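Local coordinates for DUF3218 domain-containing protein (Pseudomonas aeruginosa, PDB 2IGS) that is of unknown function but belongs to a family grouped with the lysozyme-like clan, consistent with a distant relation to lysozyme-type folds, at residues Ala17-Lys21 with Val32-Ala36; Asn105-Ile109 with Leu211-Ala216. All blocks are in the same frame, centred on the assembly; numbering follows the deposited sequence. Where two conformers were deposited one is given.

In the fold
The two contacts lie in one mainly helical chain with a small antiparallel sheet, their centres about 18 Å apart and without touching each other. Contact 1 joins neighbours in sequence: helix 12-27 meets the loop before helix 35-48 and that helix's first residue. It is partly buried, with the Phe33 ring against the helix and a charged, watered border. Contact 2 joins helices 87-113 and 203-216, which are far apart in the chain. It is mostly buried and mainly apolar, with a single exposed residue, Arg108, holding a sulfate. The contacts share no element directly, but helix 87-113 also touches Phe33 of contact 1, and helix 35-48 also touches Leu106 and Leu211 of contact 2.

Contact 1: Ala17-Lys21 with Val32-Ala36; sequences ANIYK and VFPEA
Residues 17-21 form a helical turn inside helix 12-27, with Lys21 N hydrogen-bonded to Ala17 O at 2.7 Å. Val32 and Phe33 are extended loop, and the chain turns at Pro34. Pro34 centres an inverse gamma turn, with a weak hydrogen bond from Glu35 N to Phe33 O (2.9 Å), and occupies the N-cap position of helix 35-48. CA atoms pair as Ala17 with Glu35 (6.7 Å) and Lys21 with Phe33 (6.5 Å).

Phe33 has chi1 t and chi2 near -100°, which carries its ring onto the helix. Lys21 CA sits over one ring face in a CH-pi contact, 3.8 Å from the Phe33 ring centroid. Phe33 CZ lies 3.5 Å from Ala17 O, and Phe33 CE2 is 4.2 Å from Tyr20 CB. Tyr20 has chi1 m; its ring leads away and packs edge-to-face with Trp42 and Phe23.

Lys21 is all t, fully stretched. Lys21 NZ makes a long salt bridge to Glu35 OE1, 3.8 Å. Glu35 is t at chi1 and chi2, so its carboxylate reaches the first helix. Asn18 is m, and a water bridges Asn18 OD1 (2.8 Å) and Glu35 OE2 (2.7 Å).

No direct hydrogen bond joins the segments. Phe33 also touches Leu99 of helix 87-113. The arrangement is typical of a helical bundle in which the loop joining two consecutive helices packs an aromatic back on the first of them.

Contact 2: Asn105-Ile109 with Leu211-Ala216; sequences NLDRI and LAYFAA. With SO4 (sulfate ion), chain U.
Helices 105-109 and 211-216 cross at 39°, running in broadly the same direction, with axes 8.5 Å apart at closest. Ile109 N hydrogen-bonds to Asn105 O (2.9 Å), Ala215 N to Leu211 O (3.0 Å). Ile109 and Ala215 are nearest, CA to CA 5.3 Å.

Asn105 (chi1 m) points at the partner helix, its CB 3.4 Å from Leu211 O. A water donates to Asn105 OD1 (2.7 Å) and Ala212 O (2.6 Å), while Asn105 ND2 hydrogen-bonds to Thr168 O. Leu106 CD2 meets Leu211 CD2 at 4.1 Å. Arg108 lays a guanidinium face over Ala215 O, 3.3 Å from Arg108 CZ, without a hydrogen bond. Arg108 NE (2.9 Å) and NH1 (2.6 Å) hold O4 of a sulfate, probably from the crystallisation liquor. Ile109 (m, t) places CD1 3.6 Å from Leu211 CD2 and 3.8 Å from Phe214 CB.

The small Ala215, 4.2 Å from CB to Ile109 CG1, permits this close approach. This is an interhelical interface of a helical bundle, pairing the chain's longest helix with its last.

Contact 1: Ala17-Lys21 with Val32-Ala36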
ATOM      1  N   ALA F  17      20.912  24.432 -38.451  1.00 20.53           N
ATOM      2  CA  ALA F  17      20.415  23.504 -39.467  1.00 20.48           C
ATOM      3  C   ALA F  17      20.622  24.028 -40.890  1.00 20.44           C
ATOM      4  O   ALA F  17      21.003  23.271 -41.781  1.00 20.60           O
ATOM      5  CB  ALA F  17      18.947  23.197 -39.239  1.00 20.25           C
ATOM      6  N   ASN F  18      20.363  25.318 -41.096  1.00 20.45           N
ATOM      7  CA  ASN F  18      20.477  25.940 -42.417  1.00 20.95           C
ATOM      8  C   ASN F  18      21.890  25.878 -42.967  1.00 21.06           C
ATOM      9  O   ASN F  18      22.086  25.587 -44.142  1.00 21.47           O
ATOM     10  CB  ASN F  18      19.959  27.384 -42.390  1.00 20.78           C
ATOM     11  CG  ASN F  18      18.455  27.458 -42.525  1.00 22.04           C
ATOM     12  OD1 ASN F  18      17.786  26.429 -42.666  1.00 22.74           O
ATOM     13  ND2 ASN F  18      17.908  28.671 -42.498  1.00 20.62           N
ATOM     14  N   ILE F  19      22.857  26.170 -42.106  1.00 21.20           N
ATOM     15  CA  ILE F  19      24.286  26.032 -42.410  1.00 21.41           C
ATOM     16  C   ILE F  19      24.689  24.571 -42.655  1.00 22.01           C
ATOM     17  O   ILE F  19      25.426  24.276 -43.600  1.00 22.31           O
ATOM     18  CB  ILE F  19      25.142  26.596 -41.261  1.00 20.90           C
ATOM     19  CG1 ILE F  19      24.972  28.118 -41.183  1.00 20.31           C
ATOM     20  CG2 ILE F  19      26.597  26.232 -41.452  1.00 20.36           C
ATOM     21  CD1 ILE F  19      25.505  28.728 -39.902  1.00 17.62           C
ATOM     22  N   TYR F  20      24.209  23.663 -41.805  1.00 21.69           N
ATOM     23  CA  TYR F  20      24.525  22.258 -41.958  1.00 21.69           C
ATOM     24  C   TYR F  20      23.838  21.583 -43.166  1.00 22.31           C
ATOM     25  O   TYR F  20      24.418  20.672 -43.789  1.00 22.32           O
ATOM     26  CB  TYR F  20      24.291  21.518 -40.637  1.00 21.77           C
ATOM     27  CG  TYR F  20      25.468  21.689 -39.683  1.00 20.39           C
ATOM     28  CD1 TYR F  20      25.629  22.862 -38.929  1.00 18.42           C
ATOM     29  CD2 TYR F  20      26.435  20.698 -39.574  1.00 19.14           C
ATOM     30  CE1 TYR F  20      26.728  23.029 -38.082  1.00 20.90           C
ATOM     31  CE2 TYR F  20      27.519  20.846 -38.730  1.00 22.03           C
ATOM     32  CZ  TYR F  20      27.670  22.012 -37.994  1.00 22.04           C
ATOM     33  OH  TYR F  20      28.746  22.124 -37.151  1.00 21.87           O
ATOM     34  N   LYS F  21      22.637  22.043 -43.523  1.00 21.66           N
ATOM     35  CA  LYS F  21      22.030  21.637 -44.795  1.00 22.26           C
ATOM     36  C   LYS F  21      23.010  21.927 -45.971  1.00 21.52           C
ATOM     37  O   LYS F  21      23.163  21.122 -46.892  1.00 20.46           O
ATOM     38  CB  LYS F  21      20.665  22.326 -44.975  1.00 21.92           C
ATOM     39  CG  LYS F  21      19.742  21.648 -45.982  1.00 23.85           C
ATOM     40  CD  LYS F  21      18.311  22.229 -45.975  1.00 24.36           C
ATOM     41  CE  LYS F  21      17.598  21.872 -47.285  1.00 29.01           C
ATOM     42  NZ  LYS F  21      16.095  21.944 -47.228  1.00 30.06           N
ATOM     43  N   VAL F  32      19.836  12.458 -47.626  1.00 21.78           N
ATOM     44  CA  VAL F  32      18.570  12.977 -47.119  1.00 21.49           C
ATOM     45  C   VAL F  32      18.824  13.654 -45.762  1.00 21.43           C
ATOM     46  O   VAL F  32      19.058  12.978 -44.745  1.00 21.70           O
ATOM     47  CB  VAL F  32      17.494  11.855 -47.004  1.00 21.63           C
ATOM     48  CG1 VAL F  32      16.126  12.444 -46.671  1.00 22.30           C
ATOM     49  CG2 VAL F  32      17.411  11.024 -48.288  1.00 20.92           C
ATOM     50  N   PHE F  33      18.812  14.987 -45.769  1.00 21.03           N
ATOM     51  CA  PHE F  33      19.065  15.807 -44.581  1.00 20.48           C
ATOM     52  C   PHE F  33      17.885  15.717 -43.593  1.00 20.50           C
ATOM     53  O   PHE F  33      16.748  16.059 -43.950  1.00 19.66           O
ATOM     54  CB  PHE F  33      19.322  17.264 -45.005  1.00 20.57           C
ATOM     55  CG  PHE F  33      19.731  18.165 -43.874  1.00 20.85           C
ATOM     56  CD1 PHE F  33      18.809  19.018 -43.271  1.00 21.74           C
ATOM     57  CD2 PHE F  33      21.033  18.160 -43.399  1.00 21.51           C
ATOM     58  CE1 PHE F  33      19.188  19.851 -42.201  1.00 21.47           C
ATOM     59  CE2 PHE F  33      21.411  18.978 -42.325  1.00 20.28           C
ATOM     60  CZ  PHE F  33      20.487  19.822 -41.730  1.00 20.54           C
ATOM     61  N   PRO F  34      18.147  15.256 -42.344  1.00 20.07           N
ATOM     62  CA  PRO F  34      17.046  15.163 -41.360  1.00 20.21           C
ATOM     63  C   PRO F  34      16.736  16.540 -40.734  1.00 20.03           C
ATOM     64  O   PRO F  34      17.128  16.802 -39.571  1.00 19.29           O
ATOM     65  CB  PRO F  34      17.590  14.173 -40.311  1.00 20.50           C
ATOM     66  CG  PRO F  34      19.107  14.272 -40.419  1.00 20.30           C
ATOM     67  CD  PRO F  34      19.442  14.808 -41.796  1.00 19.95           C
ATOM     68  N   GLU F  35      16.058  17.414 -41.480  0.70 19.69           N
ATOM     69  CA  GLU F  35      15.891  18.797 -41.025  0.70 19.71           C
ATOM     70  C   GLU F  35      15.040  18.944 -39.757  0.70 19.52           C
ATOM     71  O   GLU F  35      15.392  19.736 -38.887  0.70 19.54           O
ATOM     72  CB  GLU F  35      15.381  19.728 -42.132  0.70 19.83           C
ATOM     73  CG  GLU F  35      15.475  21.199 -41.750  0.70 20.28           C
ATOM     74  CD  GLU F  35      15.418  22.151 -42.923  0.70 22.23           C
ATOM     75  OE1 GLU F  35      14.552  21.970 -43.795  0.70 22.85           O
ATOM     76  OE2 GLU F  35      16.241  23.100 -42.963  0.70 24.28           O
ATOM     77  N   ALA F  36      13.929  18.211 -39.667  1.00 19.19           N
ATOM     78  CA  ALA F  36      13.047  18.320 -38.497  1.00 19.04           C
ATOM     79  C   ALA F  36      13.746  17.968 -37.193  1.00 19.14           C
ATOM     80  O   ALA F  36      13.677  18.738 -36.243  1.00 18.54           O
ATOM     81  CB  ALA F  36      11.764  17.483 -38.676  1.00 19.06           C
TER
HETATM   82  O   HOH W   1      15.888  25.033 -41.124  1.00 41.10           O

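Contact 2: Asn105-Ile109 with Leu211-Ala216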
ATOM      1  N   ASN F 105      18.833   9.087 -32.485  1.00 24.38           N
ATOM      2  CA  ASN F 105      18.774   9.168 -31.028  1.00 24.01           C
ATOM      3  C   ASN F 105      17.552   9.936 -30.528  1.00 24.33           C
ATOM      4  O   ASN F 105      16.842   9.464 -29.632  1.00 24.23           O
ATOM      5  CB  ASN F 105      20.102   9.647 -30.426  1.00 23.34           C
ATOM      6  CG  ASN F 105      21.205   8.566 -30.530  1.00 23.72           C
ATOM      7  OD1 ASN F 105      20.924   7.368 -30.390  1.00 22.01           O
ATOM      8  ND2 ASN F 105      22.451   8.985 -30.796  1.00 19.72           N
ATOM      9  N   LEU F 106      17.290  11.077 -31.161  1.00 24.36           N
ATOM     10  CA  LEU F 106      16.103  11.887 -30.907  1.00 24.96           C
ATOM     11  C   LEU F 106      14.789  11.155 -31.130  1.00 25.42           C
ATOM     12  O   LEU F 106      13.835  11.333 -30.342  1.00 26.45           O
ATOM     13  CB  LEU F 106      16.135  13.143 -31.769  1.00 25.16           C
ATOM     14  CG  LEU F 106      15.514  14.481 -31.312  1.00 26.62           C
ATOM     15  CD1 LEU F 106      14.543  15.047 -32.337  1.00 23.79           C
ATOM     16  CD2 LEU F 106      14.938  14.516 -29.883  1.00 24.79           C
ATOM     17  N   ASP F 107      14.705  10.351 -32.189  1.00 24.88           N
ATOM     18  CA  ASP F 107      13.475   9.598 -32.422  1.00 24.98           C
ATOM     19  C   ASP F 107      13.281   8.471 -31.399  1.00 24.31           C
ATOM     20  O   ASP F 107      12.151   8.186 -30.997  1.00 24.04           O
ATOM     21  CB  ASP F 107      13.377   9.123 -33.879  1.00 25.46           C
ATOM     22  CG  ASP F 107      13.171  10.284 -34.856  1.00 27.20           C
ATOM     23  OD1 ASP F 107      12.696  11.370 -34.426  1.00 30.85           O
ATOM     24  OD2 ASP F 107      13.489  10.124 -36.051  1.00 29.78           O
ATOM     25  N   ARG F 108      14.382   7.837 -30.992  0.50 23.99           N
ATOM     26  CA  ARG F 108      14.379   6.879 -29.881  0.50 23.97           C
ATOM     27  C   ARG F 108      13.845   7.522 -28.604  0.50 23.72           C
ATOM     28  O   ARG F 108      12.962   6.971 -27.954  0.50 23.83           O
ATOM     29  CB  ARG F 108      15.782   6.303 -29.634  0.50 23.89           C
ATOM     30  CG  ARG F 108      15.940   4.801 -29.932  0.50 24.61           C
ATOM     31  CD  ARG F 108      17.394   4.329 -29.722  0.50 24.39           C
ATOM     32  NE  ARG F 108      17.519   3.220 -28.763  0.50 24.76           N
ATOM     33  CZ  ARG F 108      18.662   2.829 -28.190  0.50 24.40           C
ATOM     34  NH1 ARG F 108      18.662   1.823 -27.329  0.50 25.02           N
ATOM     35  NH2 ARG F 108      19.809   3.439 -28.462  0.50 24.91           N
ATOM     36  N   ILE F 109      14.368   8.698 -28.267  1.00 23.83           N
ATOM     37  CA  ILE F 109      13.965   9.412 -27.042  1.00 23.65           C
ATOM     38  C   ILE F 109      12.469   9.796 -27.067  1.00 24.09           C
ATOM     39  O   ILE F 109      11.759   9.614 -26.081  1.00 23.90           O
ATOM     40  CB  ILE F 109      14.880  10.640 -26.812  1.00 23.77           C
ATOM     41  CG1 ILE F 109      16.248  10.177 -26.316  1.00 22.69           C
ATOM     42  CG2 ILE F 109      14.261  11.629 -25.852  1.00 24.17           C
ATOM     43  CD1 ILE F 109      17.340  11.251 -26.367  1.00 21.61           C
ATOM     44  N   LEU F 211      21.819  13.407 -26.531  1.00 18.55           N
ATOM     45  CA  LEU F 211      20.840  12.535 -27.160  1.00 18.72           C
ATOM     46  C   LEU F 211      21.341  11.095 -27.267  1.00 18.74           C
ATOM     47  O   LEU F 211      20.566  10.174 -27.103  1.00 18.44           O
ATOM     48  CB  LEU F 211      20.484  13.082 -28.553  1.00 18.83           C
ATOM     49  CG  LEU F 211      19.763  14.433 -28.560  1.00 17.91           C
ATOM     50  CD1 LEU F 211      19.517  14.922 -29.977  1.00 17.19           C
ATOM     51  CD2 LEU F 211      18.470  14.375 -27.744  1.00 16.50           C
ATOM     52  N   ALA F 212      22.630  10.904 -27.532  1.00 18.47           N
ATOM     53  CA  ALA F 212      23.190   9.550 -27.594  1.00 19.06           C
ATOM     54  C   ALA F 212      23.037   8.786 -26.276  1.00 19.37           C
ATOM     55  O   ALA F 212      22.597   7.634 -26.252  1.00 19.93           O
ATOM     56  CB  ALA F 212      24.677   9.604 -28.003  1.00 18.57           C
ATOM     57  N   TYR F 213      23.461   9.439 -25.201  1.00 19.55           N
ATOM     58  CA  TYR F 213      23.354   8.965 -23.828  1.00 19.83           C
ATOM     59  C   TYR F 213      21.903   8.670 -23.474  1.00 20.58           C
ATOM     60  O   TYR F 213      21.558   7.541 -23.133  1.00 20.80           O
ATOM     61  CB  TYR F 213      23.919  10.048 -22.916  1.00 18.69           C
ATOM     62  CG  TYR F 213      23.808   9.771 -21.432  1.00 18.48           C
ATOM     63  CD1 TYR F 213      24.737   8.964 -20.786  1.00 16.37           C
ATOM     64  CD2 TYR F 213      22.814  10.383 -20.659  1.00 17.84           C
ATOM     65  CE1 TYR F 213      24.651   8.707 -19.419  1.00 18.41           C
ATOM     66  CE2 TYR F 213      22.720  10.137 -19.272  1.00 16.89           C
ATOM     67  CZ  TYR F 213      23.640   9.298 -18.666  1.00 17.29           C
ATOM     68  OH  TYR F 213      23.578   9.037 -17.311  1.00 16.93           O
ATOM     69  N   PHE F 214      21.043   9.677 -23.590  1.00 21.12           N
ATOM     70  CA  PHE F 214      19.652   9.527 -23.165  1.00 21.96           C
ATOM     71  C   PHE F 214      18.825   8.594 -24.026  1.00 22.29           C
ATOM     72  O   PHE F 214      17.749   8.172 -23.626  1.00 22.50           O
ATOM     73  CB  PHE F 214      18.959  10.893 -22.991  1.00 22.25           C
ATOM     74  CG  PHE F 214      19.146  11.477 -21.622  1.00 21.92           C
ATOM     75  CD1 PHE F 214      18.492  10.921 -20.522  1.00 23.44           C
ATOM     76  CD2 PHE F 214      20.006  12.537 -21.421  1.00 22.50           C
ATOM     77  CE1 PHE F 214      18.681  11.440 -19.247  1.00 23.41           C
ATOM     78  CE2 PHE F 214      20.198  13.065 -20.159  1.00 22.14           C
ATOM     79  CZ  PHE F 214      19.525  12.525 -19.070  1.00 22.68           C
ATOM     80  N   ALA F 215      19.332   8.274 -25.208  1.00 22.39           N
ATOM     81  CA  ALA F 215      18.728   7.245 -26.030  1.00 22.74           C
ATOM     82  C   ALA F 215      19.122   5.850 -25.523  1.00 23.18           C
ATOM     83  O   ALA F 215      18.350   4.904 -25.644  1.00 23.24           O
ATOM     84  CB  ALA F 215      19.138   7.420 -27.506  1.00 21.54           C
ATOM     85  N   ALA F 216      20.330   5.726 -24.980  1.00 23.70           N
ATOM     86  CA  ALA F 216      20.872   4.418 -24.651  1.00 24.84           C
ATOM     87  C   ALA F 216      20.574   4.005 -23.208  1.00 25.81           C
ATOM     88  O   ALA F 216      20.414   2.813 -22.887  1.00 25.92           O
ATOM     89  CB  ALA F 216      22.365   4.401 -24.901  1.00 24.24           C
TER
HETATM   90  S   SO4 U2013      14.733   1.607 -27.079  1.00 88.51           S
HETATM   91  O1  SO4 U2013      14.099   0.573 -27.897  1.00 88.74           O
HETATM   92  O2  SO4 U2013      14.486   2.909 -27.702  1.00 88.12           O
HETATM   93  O3  SO4 U2013      14.160   1.568 -25.726  1.00 88.27           O
HETATM   94  O4  SO4 U2013      16.173   1.344 -27.015  1.00 88.23           O
HETATM   95  O   HOH W   2      22.536   6.359 -28.527  1.00 22.19           O